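Nitroreductase family protein (PDB 3G14) probably acts as an oxidoreductase of the nitroreductase family, whose members typically use bound FMN to reduce their substrates. Local coordinates at residues K26-P38 / I106-Y120. Sequence-based numbering, arbitrary orientation.
With ACT (acetate ion), chain G.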
loop_
_atom_site.group_PDB
_atom_site.type_symbol
_atom_site.label_atom_id
_atom_site.label_comp_id
_atom_site.label_asym_id
_atom_site.label_seq_id
_atom_site.Cartn_x
_atom_site.Cartn_y
_atom_site.Cartn_z
ATOM N N LYS B 26 19.524 -9.180 2.458
ATOM C CA LYS B 26 18.136 -9.340 2.011
ATOM C C LYS B 26 17.223 -8.372 2.747
ATOM O O LYS B 26 16.410 -7.714 2.122
ATOM C CB LYS B 26 17.642 -10.773 2.184
ATOM C CG LYS B 26 18.321 -11.848 1.308
ATOM C CD LYS B 26 17.444 -13.106 1.296
ATOM C CE LYS B 26 18.162 -14.371 0.871
ATOM N NZ LYS B 26 19.341 -14.114 0.059
ATOM N N LEU B 27 17.375 -8.255 4.064
ATOM C CA LEU B 27 16.644 -7.230 4.832
ATOM C C LEU B 27 16.854 -5.812 4.288
ATOM O O LEU B 27 15.894 -5.025 4.155
ATOM C CB LEU B 27 17.091 -7.239 6.284
ATOM C CG LEU B 27 16.398 -6.225 7.216
ATOM C CD1 LEU B 27 14.868 -6.423 7.267
ATOM C CD2 LEU B 27 17.024 -6.305 8.576
ATOM N N LEU B 28 18.096 -5.458 3.989
ATOM C CA LEU B 28 18.301 -4.103 3.547
ATOM C C LEU B 28 17.702 -3.872 2.142
ATOM O O LEU B 28 17.263 -2.768 1.858
ATOM C CB LEU B 28 19.754 -3.678 3.676
ATOM C CG LEU B 28 20.288 -3.643 5.122
ATOM C CD1 LEU B 28 21.775 -3.355 5.104
ATOM C CD2 LEU B 28 19.559 -2.616 6.015
ATOM N N LYS B 29 17.640 -4.914 1.307
ATOM C CA LYS B 29 16.950 -4.840 -0.007
ATOM C C LYS B 29 15.430 -4.634 0.161
ATOM O O LYS B 29 14.833 -3.840 -0.544
ATOM C CB LYS B 29 17.211 -6.081 -0.869
ATOM C CG LYS B 29 18.586 -6.111 -1.528
ATOM C CD LYS B 29 18.681 -7.218 -2.619
ATOM C CE LYS B 29 19.103 -8.569 -2.036
ATOM N NZ LYS B 29 18.858 -9.738 -2.954
ATOM N N ILE B 30 14.826 -5.334 1.118
ATOM C CA ILE B 30 13.400 -5.134 1.474
ATOM C C ILE B 30 13.155 -3.667 1.893
ATOM O O ILE B 30 12.209 -2.993 1.422
ATOM C CB ILE B 30 13.001 -6.157 2.574
ATOM C CG1 ILE B 30 13.131 -7.587 2.013
ATOM C CG2 ILE B 30 11.589 -5.889 3.105
ATOM C CD1 ILE B 30 13.153 -8.686 3.095
ATOM N N ILE B 31 14.016 -3.142 2.778
ATOM C CA ILE B 31 13.843 -1.762 3.208
ATOM C C ILE B 31 14.016 -0.783 2.028
ATOM O O ILE B 31 13.298 0.216 1.905
ATOM C CB ILE B 31 14.767 -1.381 4.401
ATOM C CG1 ILE B 31 14.529 -2.316 5.611
ATOM C CG2 ILE B 31 14.483 0.086 4.834
ATOM C CD1 ILE B 31 13.066 -2.376 6.182
ATOM N N ASP B 32 15.004 -1.037 1.171
ATOM C CA ASP B 32 15.187 -0.264 -0.046
ATOM C C ASP B 32 13.932 -0.237 -0.930
ATOM O O ASP B 32 13.558 0.807 -1.447
ATOM C CB ASP B 32 16.354 -0.818 -0.856
ATOM C CG ASP B 32 16.649 0.020 -2.063
ATOM O OD1 ASP B 32 17.054 1.193 -1.898
ATOM O OD2 ASP B 32 16.456 -0.491 -3.169
HETATM N N MSE B 33 13.269 -1.376 -1.064
HETATM C CA MSE B 33 11.996 -1.398 -1.790
HETATM C C MSE B 33 10.979 -0.447 -1.163
HETATM O O MSE B 33 10.317 0.274 -1.869
HETATM C CB MSE B 33 11.494 -2.825 -1.938
HETATM C CG MSE B 33 12.484 -3.611 -2.868
HETATM SE SE MSE B 33 11.900 -5.423 -3.167
HETATM C CE MSE B 33 13.582 -6.325 -2.762
ATOM N N ALA B 34 10.899 -0.394 0.155
ATOM C CA ALA B 34 10.054 0.583 0.836
ATOM C C ALA B 34 10.489 2.023 0.581
ATOM O O ALA B 34 9.648 2.906 0.372
ATOM C CB ALA B 34 9.982 0.281 2.337
HETATM N N MSE B 35 11.800 2.263 0.580
HETATM C CA MSE B 35 12.343 3.599 0.332
HETATM C C MSE B 35 11.936 4.090 -1.057
HETATM O O MSE B 35 11.834 5.299 -1.281
HETATM C CB MSE B 35 13.861 3.608 0.461
HETATM C CG MSE B 35 14.371 3.332 1.864
HETATM SE SE MSE B 35 13.895 4.669 3.153
HETATM C CE MSE B 35 12.205 3.948 3.739
ATOM N N ARG B 36 11.705 3.157 -1.981
ATOM C CA ARG B 36 11.362 3.518 -3.372
ATOM C C ARG B 36 9.852 3.651 -3.594
ATOM O O ARG B 36 9.395 3.831 -4.739
ATOM C CB ARG B 36 11.930 2.470 -4.315
ATOM C CG ARG B 36 13.438 2.514 -4.418
ATOM C CD ARG B 36 13.892 1.323 -5.216
ATOM N NE ARG B 36 15.341 1.138 -5.174
ATOM C CZ ARG B 36 16.227 1.757 -5.951
ATOM N NH1 ARG B 36 15.862 2.627 -6.880
ATOM N NH2 ARG B 36 17.509 1.465 -5.816
ATOM N N ALA B 37 9.073 3.589 -2.522
ATOM C CA ALA B 37 7.617 3.660 -2.632
ATOM C C ALA B 37 7.240 5.108 -2.981
ATOM O O ALA B 37 7.952 6.048 -2.574
ATOM C CB ALA B 37 6.965 3.229 -1.336
ATOM N N PRO B 38 6.109 5.302 -3.702
ATOM C CA PRO B 38 5.570 6.654 -3.913
ATOM C C PRO B 38 4.959 7.183 -2.623
ATOM O O PRO B 38 4.442 6.402 -1.817
ATOM C CB PRO B 38 4.448 6.453 -4.952
ATOM C CG PRO B 38 3.968 5.064 -4.745
ATOM C CD PRO B 38 5.211 4.264 -4.261
ATOM N N ILE B 106 1.274 1.949 1.742
ATOM C CA ILE B 106 1.984 1.750 0.454
ATOM C C ILE B 106 3.348 1.172 0.759
ATOM O O ILE B 106 3.738 0.128 0.229
ATOM C CB ILE B 106 2.120 3.086 -0.364
ATOM C CG1 ILE B 106 0.767 3.611 -0.869
ATOM C CG2 ILE B 106 3.021 2.900 -1.620
ATOM C CD1 ILE B 106 0.828 5.032 -1.508
ATOM N N ALA B 107 4.106 1.845 1.638
ATOM C CA ALA B 107 5.489 1.438 1.933
ATOM C C ALA B 107 5.553 0.089 2.631
ATOM O O ALA B 107 6.414 -0.750 2.311
ATOM C CB ALA B 107 6.243 2.543 2.770
HETATM N N MSE B 108 4.649 -0.131 3.581
HETATM C CA MSE B 108 4.559 -1.428 4.238
HETATM C C MSE B 108 4.204 -2.563 3.251
HETATM O O MSE B 108 4.686 -3.681 3.419
HETATM C CB MSE B 108 3.536 -1.378 5.396
HETATM C CG MSE B 108 3.543 -2.624 6.236
HETATM SE SE MSE B 108 5.327 -3.074 7.062
HETATM C CE MSE B 108 4.525 -3.014 8.893
ATOM N N GLU B 109 3.402 -2.304 2.216
ATOM C CA GLU B 109 3.134 -3.369 1.227
ATOM C C GLU B 109 4.404 -3.649 0.388
ATOM O O GLU B 109 4.593 -4.790 -0.090
ATOM C CB GLU B 109 1.920 -3.046 0.344
ATOM C CG GLU B 109 1.472 -4.183 -0.587
ATOM C CD GLU B 109 1.044 -5.455 0.139
ATOM O OE1 GLU B 109 1.103 -5.458 1.410
ATOM O OE2 GLU B 109 0.675 -6.431 -0.559
ATOM N N HIS B 110 5.259 -2.636 0.184
ATOM C CA HIS B 110 6.564 -2.867 -0.441
ATOM C C HIS B 110 7.431 -3.791 0.447
ATOM O O HIS B 110 8.119 -4.688 -0.068
ATOM C CB HIS B 110 7.297 -1.532 -0.781
ATOM C CG HIS B 110 6.767 -0.836 -2.003
ATOM N ND1 HIS B 110 7.585 -0.170 -2.901
ATOM C CD2 HIS B 110 5.499 -0.636 -2.434
ATOM C CE1 HIS B 110 6.835 0.352 -3.865
ATOM N NE2 HIS B 110 5.571 0.097 -3.597
ATOM N N ILE B 111 7.368 -3.585 1.769
ATOM C CA ILE B 111 8.078 -4.472 2.746
ATOM C C ILE B 111 7.584 -5.899 2.572
ATOM O O ILE B 111 8.374 -6.846 2.381
ATOM C CB ILE B 111 7.806 -4.062 4.218
ATOM C CG1 ILE B 111 8.321 -2.642 4.519
ATOM C CG2 ILE B 111 8.431 -5.088 5.203
ATOM C CD1 ILE B 111 9.810 -2.521 4.568
ATOM N N VAL B 112 6.261 -6.034 2.640
ATOM C CA VAL B 112 5.589 -7.339 2.561
ATOM C C VAL B 112 5.882 -8.050 1.236
ATOM O O VAL B 112 6.301 -9.219 1.213
ATOM C CB VAL B 112 4.058 -7.181 2.855
ATOM C CG1 VAL B 112 3.240 -8.393 2.343
ATOM C CG2 VAL B 112 3.830 -6.893 4.343
ATOM N N LEU B 113 5.683 -7.352 0.121
ATOM C CA LEU B 113 5.983 -7.976 -1.159
ATOM C C LEU B 113 7.479 -8.251 -1.354
ATOM O O LEU B 113 7.889 -9.287 -1.920
ATOM C CB LEU B 113 5.432 -7.128 -2.288
ATOM C CG LEU B 113 3.928 -7.002 -2.356
ATOM C CD1 LEU B 113 3.602 -5.930 -3.375
ATOM C CD2 LEU B 113 3.245 -8.392 -2.694
ATOM N N GLY B 114 8.317 -7.334 -0.898
ATOM C CA GLY B 114 9.748 -7.552 -0.966
ATOM C C GLY B 114 10.217 -8.747 -0.141
ATOM O O GLY B 114 11.062 -9.528 -0.597
ATOM N N ALA B 115 9.648 -8.906 1.062
ATOM C CA ALA B 115 9.905 -10.118 1.886
ATOM C C ALA B 115 9.602 -11.380 1.116
ATOM O O ALA B 115 10.400 -12.306 1.124
ATOM C CB ALA B 115 9.081 -10.116 3.180
ATOM N N THR B 116 8.422 -11.434 0.496
ATOM C CA THR B 116 8.021 -12.570 -0.320
ATOM C C THR B 116 9.049 -12.873 -1.426
ATOM O O THR B 116 9.475 -14.021 -1.602
ATOM C CB THR B 116 6.649 -12.330 -0.966
ATOM O OG1 THR B 116 5.690 -11.968 0.044
ATOM C CG2 THR B 116 6.207 -13.577 -1.738
ATOM N N ASP B 117 9.438 -11.832 -2.159
ATOM C CA ASP B 117 10.510 -11.899 -3.171
ATOM C C ASP B 117 11.826 -12.481 -2.649
ATOM O O ASP B 117 12.527 -13.168 -3.401
ATOM C CB ASP B 117 10.713 -10.476 -3.749
ATOM C CG ASP B 117 11.806 -10.390 -4.771
ATOM O OD1 ASP B 117 11.683 -11.022 -5.825
ATOM O OD2 ASP B 117 12.797 -9.682 -4.508
ATOM N N GLU B 118 12.176 -12.171 -1.402
ATOM C CA GLU B 118 13.432 -12.631 -0.775
ATOM C C GLU B 118 13.280 -13.973 -0.042
ATOM O O GLU B 118 14.237 -14.468 0.552
ATOM C CB GLU B 118 13.983 -11.559 0.187
ATOM C CG GLU B 118 14.321 -10.196 -0.440
ATOM C CD GLU B 118 15.348 -10.227 -1.549
ATOM O OE1 GLU B 118 16.158 -11.161 -1.588
ATOM O OE2 GLU B 118 15.347 -9.271 -2.366
ATOM N N GLY B 119 12.091 -14.572 -0.111
ATOM C CA GLY B 119 11.866 -15.911 0.411
ATOM C C GLY B 119 11.452 -15.926 1.861
ATOM O O GLY B 119 11.613 -16.949 2.554
ATOM N N TYR B 120 10.911 -14.789 2.308
ATOM C CA TYR B 120 10.448 -14.606 3.675
ATOM C C TYR B 120 8.933 -14.431 3.752
ATOM O O TYR B 120 8.323 -13.799 2.904
ATOM C CB TYR B 120 11.152 -13.401 4.327
ATOM C CG TYR B 120 12.661 -13.545 4.456
ATOM C CD1 TYR B 120 13.228 -14.681 5.021
ATOM C CD2 TYR B 120 13.506 -12.522 4.033
ATOM C CE1 TYR B 120 14.615 -14.807 5.134
ATOM C CE2 TYR B 120 14.896 -12.628 4.142
ATOM C CZ TYR B 120 15.445 -13.776 4.689
ATOM O OH TYR B 120 16.814 -13.879 4.801
HETATM C C ACT G . 16.315 -9.502 -5.873
HETATM O O ACT G . 15.144 -9.917 -5.978
HETATM O OXT ACT G . 16.740 -9.411 -4.708
HETATM C CH3 ACT G . 17.159 -9.106 -7.049
#
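Ile30 meets Gly114 and Ala34 meets Ala107 where helices 26-35 and 106-117 run roughly antiparallel, their axes 7.8 Å apart at closest approach and 147° between their directions. Gly114 permits this closeness: with no side chain there, the selenium of selenomethionine Met33 settles 3.7 Å from Gly114 CA. Ile30 forks over the partner helix, its CG2 lying 3.4 Å from Ile111 O while CD1 reaches Ala115 CA and the edge of the Tyr120 ring. In one of its two conformers Ile111 brings CD1 against Ala34 CB and Ile31 CD1. In this α+β nitroreductase fold the two helices pack beside the mixed sheet, where Ala34 and Ala107 both touch Phe48 of strand 46-51. At the other end His110 ND1 donates to Met33 O at 3.0 Å, from above the carbonyl plane; Arg36 N approaches the same oxygen from the opposite face, so two donors hold the final turn of helix 26-35. Ala37 CB lies over one face of the imidazole in a CH-pi contact, and His110 NE2 is hydrogen-bonded to Glu109 of the second subunit, so the ring links the helix pair to the dimer interface. Helix 106-117 ends in a Schellman motif, with Gly119 supplying the positive phi. Just before it Glu118 folds back at chi2 (-59°), laying CG against Ile30 CG1 and bringing OE1 within 3.3 Å of Lys29 NZ in a salt bridge whose hydrogen bond is weak. Lys29 NZ also donates to OXT of an acetate probably from the crystallisation liquor. Lys26's aliphatic part passes the Tyr120 ring edge, the side chains nearly perpendicular; the tyrosine hydroxyl is hydrogen-bonded to Asp23 N.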